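Local coordinates for endoglucanase, glycoside hydrolase family 5 protein (Cytophaga hutchinsonii, PDB 5IHS), which probably hydrolyses internal beta-1,4-glucosidic bonds of cellulose as a glycoside hydrolase family 5 endoglucanase, serving growth on crystalline cellulose, at residues V50-M55 / C81-A86; Q200-A205 / R231-K236. All blocks are in the same frame, centred on the assembly; numbering follows the deposited sequence.

Contact 1: residues V50-M55 / C81-A86; sequences VQLRGM and CTVVRA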
loop_
_atom_site.group_PDB
_atom_site.type_symbol
_atom_site.label_atom_id
_atom_site.label_comp_id
_atom_site.label_asym_id
_atom_site.label_seq_id
_atom_site.Cartn_x
_atom_site.Cartn_y
_atom_site.Cartn_z
ATOM N N VAL A 50 -10.153 -1.882 -12.081
ATOM C CA VAL A 50 -8.926 -2.537 -11.646
ATOM C C VAL A 50 -8.957 -2.776 -10.146
ATOM O O VAL A 50 -9.308 -1.880 -9.366
ATOM C CB VAL A 50 -7.696 -1.694 -12.038
ATOM C CG1 VAL A 50 -6.420 -2.347 -11.555
ATOM C CG2 VAL A 50 -7.635 -1.486 -13.537
ATOM N N GLN A 51 -8.539 -3.980 -9.749
ATOM C CA GLN A 51 -8.309 -4.332 -8.352
ATOM C C GLN A 51 -6.939 -4.994 -8.262
ATOM O O GLN A 51 -6.718 -6.048 -8.867
ATOM C CB GLN A 51 -9.388 -5.277 -7.828
ATOM C CG GLN A 51 -9.255 -5.536 -6.337
ATOM C CD GLN A 51 -10.233 -6.561 -5.837
ATOM O OE1 GLN A 51 -11.005 -7.135 -6.608
ATOM N NE2 GLN A 51 -10.191 -6.818 -4.546
ATOM N N LEU A 52 -6.023 -4.362 -7.539
ATOM C CA LEU A 52 -4.671 -4.855 -7.341
ATOM C C LEU A 52 -4.600 -5.613 -6.019
ATOM O O LEU A 52 -5.337 -5.319 -5.075
ATOM C CB LEU A 52 -3.682 -3.684 -7.309
ATOM C CG LEU A 52 -3.687 -2.811 -8.567
ATOM C CD1 LEU A 52 -2.725 -1.643 -8.410
ATOM C CD2 LEU A 52 -3.364 -3.603 -9.838
ATOM N N ARG A 53 -3.701 -6.591 -5.946
ATOM C CA ARG A 53 -3.451 -7.296 -4.694
ATOM C C ARG A 53 -1.974 -7.627 -4.631
ATOM O O ARG A 53 -1.382 -8.043 -5.635
ATOM C CB ARG A 53 -4.220 -8.615 -4.583
ATOM C CG ARG A 53 -5.709 -8.564 -4.829
ATOM C CD ARG A 53 -6.240 -10.002 -4.855
ATOM N NE ARG A 53 -7.679 -10.038 -5.044
ATOM C CZ ARG A 53 -8.277 -9.962 -6.219
ATOM N NH1 ARG A 53 -7.568 -9.913 -7.343
ATOM N NH2 ARG A 53 -9.602 -9.974 -6.270
ATOM N N GLY A 54 -1.379 -7.435 -3.462
ATOM C CA GLY A 54 0.027 -7.725 -3.325
ATOM C C GLY A 54 0.512 -7.679 -1.903
ATOM O O GLY A 54 -0.234 -7.967 -0.953
ATOM N N MET A 55 1.791 -7.337 -1.770
ATOM C CA MET A 55 2.493 -7.374 -0.503
ATOM C C MET A 55 3.137 -6.034 -0.202
ATOM O O MET A 55 3.659 -5.356 -1.099
ATOM C CB MET A 55 3.606 -8.422 -0.508
ATOM C CG MET A 55 3.110 -9.855 -0.575
ATOM S SD MET A 55 2.013 -10.318 0.773
ATOM C CE MET A 55 3.124 -10.290 2.194
ATOM N N CYS A 81 1.933 -11.256 -7.118
ATOM C CA CYS A 81 1.608 -9.871 -6.792
ATOM C C CYS A 81 1.443 -9.034 -8.054
ATOM O O CYS A 81 2.278 -9.085 -8.966
ATOM C CB CYS A 81 2.727 -9.241 -5.963
ATOM S SG CYS A 81 2.907 -9.844 -4.304
ATOM N N THR A 82 0.400 -8.202 -8.071
ATOM C CA THR A 82 0.251 -7.175 -9.094
ATOM C C THR A 82 0.655 -5.792 -8.596
ATOM O O THR A 82 0.696 -4.846 -9.398
ATOM C CB THR A 82 -1.169 -7.167 -9.654
ATOM O OG1 THR A 82 -2.085 -6.970 -8.574
ATOM C CG2 THR A 82 -1.481 -8.470 -10.385
ATOM N N VAL A 83 0.994 -5.676 -7.309
ATOM C CA VAL A 83 1.482 -4.443 -6.709
ATOM C C VAL A 83 2.403 -4.840 -5.557
ATOM O O VAL A 83 2.201 -5.869 -4.898
ATOM C CB VAL A 83 0.301 -3.544 -6.246
ATOM C CG1 VAL A 83 -0.575 -4.246 -5.190
ATOM C CG2 VAL A 83 0.783 -2.191 -5.740
ATOM N N VAL A 84 3.406 -3.997 -5.301
ATOM C CA VAL A 84 4.281 -4.103 -4.137
ATOM C C VAL A 84 4.360 -2.722 -3.503
ATOM O O VAL A 84 4.351 -1.704 -4.204
ATOM C CB VAL A 84 5.687 -4.645 -4.520
ATOM C CG1 VAL A 84 6.389 -3.758 -5.547
ATOM C CG2 VAL A 84 6.570 -4.834 -3.294
ATOM N N ARG A 85 4.453 -2.683 -2.174
ATOM C CA ARG A 85 4.499 -1.433 -1.413
ATOM C C ARG A 85 5.845 -1.275 -0.724
ATOM O O ARG A 85 6.281 -2.156 0.024
ATOM C CB ARG A 85 3.353 -1.398 -0.406
ATOM C CG ARG A 85 3.325 -0.229 0.574
ATOM C CD ARG A 85 2.055 -0.330 1.362
ATOM N NE ARG A 85 1.724 0.736 2.302
ATOM C CZ ARG A 85 1.707 0.628 3.633
ATOM N NH1 ARG A 85 2.222 -0.419 4.272
ATOM N NH2 ARG A 85 1.165 1.613 4.332
ATOM N N ALA A 86 6.498 -0.144 -0.985
ATOM C CA ALA A 86 7.769 0.228 -0.371
ATOM C C ALA A 86 7.451 1.142 0.810
ATOM O O ALA A 86 7.030 2.284 0.613
ATOM C CB ALA A 86 8.659 0.934 -1.391
HETATM O O HOH W 1 -4.599 -7.810 -9.149
#
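The flat peptide group between R53 and G54 has the V83 methyl CG1 over one face, 3.7 Å from R53 C. At its edge, R53 O takes the backbone N-H of T82 nearly along the C=O axis. The contact joins the first two parallel strands of the TIM barrel, 53-57 and 83-89, across the beta-alpha-beta unit completed by helix 69-77. The guanidinium nitrogens of R53 and R85 find their partners outside the two segments: R53 in D273, Y279 and N324, R85 in E156, E248 and S56. E248 sits where family 5 enzymes carry their nucleophile, so R85 probably helps order the active site.

The short strand segments cross at -38°. R85 N bonds M55 O at 3.0 Å, while M55 N reaches V83 O only weakly. V83 CG1 also packs on L52 CB, 3.8 Å away, with the two side chains at about a right angle. On the M55 side, C81 SG lies 3.7 Å from both G54 CA and M55 CG.

Just before strand 83-89 begins, the T82 hydroxyl stands in for a main-chain acceptor. Its OG1 lies between its own N and carbonyl carbon (chi1 57°) and accepts R53 N at 3.1 Å. The same hydroxyl donates to a water at 2.7 Å, and that water donates to Q51 O.

Contact 2: residues Q200-A205 / R231-K236; sequences QLVTEA and RNEAQK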
loop_
_atom_site.group_PDB
_atom_site.type_symbol
_atom_site.label_atom_id
_atom_site.label_comp_id
_atom_site.label_asym_id
_atom_site.label_seq_id
_atom_site.Cartn_x
_atom_site.Cartn_y
_atom_site.Cartn_z
ATOM N N GLN A 200 -8.230 4.394 9.843
ATOM C CA GLN A 200 -9.532 3.764 10.029
ATOM C C GLN A 200 -10.707 4.658 9.674
ATOM O O GLN A 200 -11.707 4.166 9.145
ATOM C CB GLN A 200 -9.705 3.273 11.471
ATOM C CG GLN A 200 -8.772 2.141 11.791
ATOM C CD GLN A 200 -8.699 1.823 13.265
ATOM O OE1 GLN A 200 -9.629 2.098 14.026
ATOM N NE2 GLN A 200 -7.589 1.240 13.678
ATOM N N LEU A 201 -10.626 5.954 9.975
ATOM C CA LEU A 201 -11.808 6.819 9.984
ATOM C C LEU A 201 -12.035 7.470 8.614
ATOM O O LEU A 201 -12.032 8.692 8.431
ATOM C CB LEU A 201 -11.732 7.816 11.136
ATOM C CG LEU A 201 -11.704 7.138 12.518
ATOM C CD1 LEU A 201 -11.599 8.181 13.621
ATOM C CD2 LEU A 201 -12.891 6.226 12.767
ATOM N N VAL A 202 -12.285 6.594 7.638
ATOM C CA VAL A 202 -12.475 7.013 6.258
ATOM C C VAL A 202 -13.721 7.870 6.088
ATOM O O VAL A 202 -13.789 8.666 5.149
ATOM C CB VAL A 202 -12.435 5.799 5.308
ATOM C CG1 VAL A 202 -11.013 5.271 5.213
ATOM C CG2 VAL A 202 -13.378 4.681 5.757
ATOM N N THR A 203 -14.723 7.743 6.964
ATOM C CA THR A 203 -15.906 8.596 6.816
ATOM C C THR A 203 -15.586 10.075 7.020
ATOM O O THR A 203 -16.301 10.932 6.490
ATOM C CB THR A 203 -17.033 8.198 7.765
ATOM O OG1 THR A 203 -16.575 8.255 9.124
ATOM C CG2 THR A 203 -17.580 6.827 7.432
ATOM N N GLU A 204 -14.551 10.407 7.798
ATOM C CA GLU A 204 -14.222 11.818 7.990
ATOM C C GLU A 204 -13.661 12.421 6.709
ATOM O O GLU A 204 -13.972 13.568 6.358
ATOM C CB GLU A 204 -13.246 11.994 9.155
ATOM C CG GLU A 204 -13.814 11.523 10.468
ATOM C CD GLU A 204 -12.871 11.651 11.651
ATOM O OE1 GLU A 204 -11.640 11.808 11.449
ATOM O OE2 GLU A 204 -13.384 11.579 12.790
ATOM N N ALA A 205 -12.835 11.654 5.991
ATOM C CA ALA A 205 -12.362 12.087 4.683
ATOM C C ALA A 205 -13.520 12.158 3.696
ATOM O O ALA A 205 -13.594 13.086 2.883
ATOM C CB ALA A 205 -11.265 11.136 4.190
ATOM N N ARG A 231 -15.793 -2.680 8.664
ATOM C CA ARG A 231 -16.417 -2.821 7.351
ATOM C C ARG A 231 -17.586 -1.859 7.203
ATOM O O ARG A 231 -17.792 -1.287 6.129
ATOM C CB ARG A 231 -16.861 -4.263 7.108
ATOM C CG ARG A 231 -15.704 -5.224 6.888
ATOM C CD ARG A 231 -16.174 -6.603 6.412
ATOM N NE ARG A 231 -16.792 -7.399 7.469
ATOM C CZ ARG A 231 -16.133 -8.142 8.351
ATOM N NH1 ARG A 231 -14.809 -8.201 8.336
ATOM N NH2 ARG A 231 -16.807 -8.842 9.256
ATOM N N ASN A 232 -18.346 -1.637 8.279
ATOM C CA ASN A 232 -19.458 -0.693 8.210
ATOM C C ASN A 232 -18.963 0.734 8.005
ATOM O O ASN A 232 -19.573 1.506 7.251
ATOM C CB ASN A 232 -20.306 -0.772 9.482
ATOM C CG ASN A 232 -21.104 -2.046 9.583
ATOM O OD1 ASN A 232 -21.301 -2.752 8.597
ATOM N ND2 ASN A 232 -21.573 -2.349 10.789
ATOM N N GLU A 233 -17.865 1.105 8.675
ATOM C CA GLU A 233 -17.242 2.407 8.447
ATOM C C GLU A 233 -16.845 2.558 6.983
ATOM O O GLU A 233 -17.106 3.591 6.352
ATOM C CB GLU A 233 -16.022 2.531 9.372
ATOM C CG GLU A 233 -15.106 3.740 9.161
ATOM C CD GLU A 233 -15.648 5.031 9.733
ATOM O OE1 GLU A 233 -16.593 4.972 10.556
ATOM O OE2 GLU A 233 -15.116 6.100 9.357
ATOM N N ALA A 234 -16.195 1.536 6.425
ATOM C CA ALA A 234 -15.798 1.584 5.023
ATOM C C ALA A 234 -17.005 1.749 4.107
ATOM O O ALA A 234 -16.988 2.573 3.187
ATOM C CB ALA A 234 -15.017 0.318 4.681
ATOM N N GLN A 235 -18.071 0.980 4.352
ATOM C CA GLN A 235 -19.264 1.078 3.508
ATOM C C GLN A 235 -19.868 2.477 3.557
ATOM O O GLN A 235 -20.304 3.012 2.530
ATOM C CB GLN A 235 -20.295 0.030 3.936
ATOM C CG GLN A 235 -21.572 0.054 3.112
ATOM C CD GLN A 235 -21.323 -0.339 1.657
ATOM O OE1 GLN A 235 -20.925 -1.474 1.369
ATOM N NE2 GLN A 235 -21.529 0.602 0.735
ATOM N N LYS A 236 -19.897 3.086 4.745
ATOM C CA LYS A 236 -20.427 4.440 4.866
ATOM C C LYS A 236 -19.596 5.439 4.066
ATOM O O LYS A 236 -20.141 6.368 3.468
ATOM C CB LYS A 236 -20.530 4.832 6.344
ATOM C CG LYS A 236 -21.625 4.069 7.087
ATOM C CD LYS A 236 -21.657 4.366 8.576
ATOM C CE LYS A 236 -22.632 3.434 9.293
ATOM N NZ LYS A 236 -22.873 3.804 10.715
#
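The side chain of E233 bridges two helical segments on the outside of the TIM barrel. Helix 202-207 belongs to the connection between strands 191-193 and 215-221. Helix 228-239 belongs to the next one, between strands 215-221 and 244-249.

The tight part is centred on a single oxygen, E233 OE2. T203 grips it twice. The backbone N of T203 donates to E233 OE2 at 2.9 Å, with an angle of 160° at the hydrogen. The hydroxyl OG1 of T203 donates to E233 OE2 at 2.6 Å. Both donors come from above the carboxylate plane. The backbone of L201, the centre of an inverse gamma turn, is close as well: L201 CA lies 3.4 Å from E233 OE2. The L201 side chain stays farther off, with CD2 at 4.1 Å from the same E233 oxygen.

Torsions on both sides set up this grip. E233 leaves its helix with CG anti to the backbone N (chi1 172°) and then bends at chi2 (78°), which brings the carboxylate to T203. T203 holds OG1 between its own N and carbonyl carbon, so N-H and hydroxyl face the same oxygen. Its methyl CG2 packs against E233, 3.2 Å from OE2, and also meets K236 CB at 3.7 Å.

Beside the polar centre, V202 CG2 rests 3.9 Å from E233 CG and 4.0 Å from A234 CA. A234 itself turns its CB away, onto L219 and F271.

The solvent side is looser. K236 is exposed and touches with its CB, while the extended chain beyond leads away.

Two donors on one oxygen would favour an ionised E233 and probably lower its pKa.

In the fold
Contact 1 is in the core and contact 2 is nearer the surface. Their centres are about 22 Å apart, their nearest atoms about 11 Å. They share no helix or strand, and one follows the other along the chain. Contact 1 pairs two neighbouring strands of the barrel wall, and all its touching residues are buried. Contact 2 sets a turn and the helix that follows it against helix 228-239 outside the wall and is only partly buried. The chemistry differs accordingly. Main-chain bonds and small apolar groups dominate between the strands, with a hydroxyl and one water at the entry. In contact 2, one carboxylate oxygen accepts both hydrogen bonds, from a backbone N-H and a hydroxyl.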